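Local atomic coordinates of OsmC-like protein (Jannaschia sp., PDB entry 3CJE), a protein that probably helps protect the cell against oxidative stress by reducing organic hydroperoxides. Residues V16-G21 against A34-F39. Numbering follows the deposited sequence. Where two conformers were deposited one is given.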
# COMPACT_ATOMS: atom_id res chain seq x y z
N VAL A 16 2.46 1.77 -14.42
CA VAL A 16 2.63 0.31 -14.28
C VAL A 16 3.81 0.09 -13.36
O VAL A 16 4.89 0.59 -13.62
CB VAL A 16 2.88 -0.43 -15.62
CG1 VAL A 16 3.08 -1.91 -15.39
CG2 VAL A 16 1.72 -0.16 -16.61
N PHE A 17 3.58 -0.66 -12.28
CA PHE A 17 4.64 -1.13 -11.41
C PHE A 17 4.63 -2.64 -11.36
O PHE A 17 3.58 -3.29 -11.44
CB PHE A 17 4.47 -0.60 -9.98
CG PHE A 17 5.00 0.78 -9.76
CD1 PHE A 17 4.33 1.88 -10.25
CD2 PHE A 17 6.20 1.00 -9.07
CE1 PHE A 17 4.84 3.19 -10.03
CE2 PHE A 17 6.67 2.33 -8.85
CZ PHE A 17 6.00 3.38 -9.33
N THR A 18 5.82 -3.19 -11.22
CA THR A 18 5.99 -4.59 -10.92
C THR A 18 6.83 -4.80 -9.67
O THR A 18 7.59 -3.93 -9.26
CB THR A 18 6.65 -5.33 -12.08
OG1 THR A 18 7.99 -4.82 -12.33
CG2 THR A 18 5.79 -5.20 -13.36
N CYS A 19 6.72 -5.99 -9.10
CA CYS A 19 7.54 -6.37 -7.95
C CYS A 19 7.82 -7.83 -8.05
O CYS A 19 6.89 -8.62 -8.22
CB CYS A 19 6.81 -6.07 -6.68
SG CYS A 19 7.78 -6.41 -5.18
N ASN A 20 9.09 -8.18 -7.99
CA ASN A 20 9.50 -9.56 -7.89
C ASN A 20 10.06 -9.77 -6.50
O ASN A 20 11.06 -9.19 -6.13
CB ASN A 20 10.54 -9.99 -8.88
CG ASN A 20 10.77 -11.51 -8.78
OD1 ASN A 20 9.83 -12.29 -8.94
ND2 ASN A 20 11.95 -11.91 -8.35
N GLY A 21 9.36 -10.59 -5.73
CA GLY A 21 9.74 -10.84 -4.35
C GLY A 21 10.35 -12.21 -4.19
O GLY A 21 9.85 -13.20 -4.75
N ALA A 34 9.92 -2.34 -9.72
CA ALA A 34 10.20 -1.49 -10.86
C ALA A 34 8.99 -0.66 -11.25
O ALA A 34 7.87 -1.19 -11.30
CB ALA A 34 10.59 -2.34 -12.07
N MSE A 35 9.19 0.63 -11.53
CA MSE A 35 8.23 1.37 -12.32
C MSE A 35 8.56 1.01 -13.76
O MSE A 35 9.72 1.08 -14.18
CB MSE A 35 8.32 2.88 -12.13
CG MSE A 35 7.19 3.59 -12.82
SE MSE A 35 7.11 5.53 -12.47
CE MSE A 35 8.98 5.96 -12.80
N VAL A 36 7.54 0.61 -14.52
CA VAL A 36 7.67 0.22 -15.91
C VAL A 36 7.14 1.32 -16.82
O VAL A 36 7.76 1.66 -17.84
CB VAL A 36 6.95 -1.13 -16.19
CG1 VAL A 36 7.11 -1.49 -17.66
CG2 VAL A 36 7.56 -2.23 -15.29
N LYS A 37 5.99 1.89 -16.46
CA LYS A 37 5.45 3.08 -17.11
C LYS A 37 5.07 4.07 -16.03
O LYS A 37 4.57 3.67 -14.98
CB LYS A 37 4.20 2.73 -17.93
CG LYS A 37 4.38 1.68 -18.98
CD LYS A 37 3.01 1.49 -19.68
CE LYS A 37 2.96 0.35 -20.69
NZ LYS A 37 1.72 0.51 -21.56
N PRO A 38 5.22 5.39 -16.30
CA PRO A 38 5.62 6.01 -17.59
C PRO A 38 7.10 5.89 -18.02
O PRO A 38 7.41 6.08 -19.20
CB PRO A 38 5.31 7.48 -17.36
CG PRO A 38 4.45 7.58 -16.24
CD PRO A 38 4.76 6.41 -15.35
N PHE A 39 7.98 5.60 -17.07
CA PHE A 39 9.38 5.32 -17.42
C PHE A 39 9.89 4.24 -16.50
O PHE A 39 9.22 3.85 -15.54
CB PHE A 39 10.26 6.59 -17.40
CG PHE A 39 10.45 7.19 -16.04
CD1 PHE A 39 9.57 8.16 -15.55
CD2 PHE A 39 11.52 6.84 -15.26
CE1 PHE A 39 9.75 8.75 -14.33
CE2 PHE A 39 11.70 7.41 -14.00
CZ PHE A 39 10.81 8.37 -13.54
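Val16 faces both Val36 and Lys37 across the antiparallel hairpin of strands 13-24 and 28-37, a classic beta bulge that shifts the register by one residue. The carbonyl of Val16 marks the irregularity, because its oxygen accepts two amides: Val36 N binds O of Val16 at 2.8 Å, and Lys37 N reaches the same oxygen by a weak bond. Beyond the bulge, Thr18 and Ala34 restore regular pairing with two backbone bonds. On the face of the sheet bearing Val16, the methyl CG2 of that residue lies 3.7 Å from CD of Lys37, the two side chains running side by side, while CG1, anti to the backbone N (chi1 178°), meets CB of Val36. The lysine NZ goes on to a salt bridge with Glu14. On the opposite face, Met35, a selenomethionine, sets CB over one face of the Phe17 ring, 3.9 Å from the centroid and offset toward the rim. In one of its two conformers, SE approaches the same ring obliquely, a Met-aromatic contact that the other leaves less certain. The chemistry thus divides by face: the Phe17-Met35 contact ties the strands together and Phe17 carries that face on to Leu63 and Ile67 of helix 62-81, whereas on the Val16 face apolar carbons pack beside a lysine whose amino group is paired.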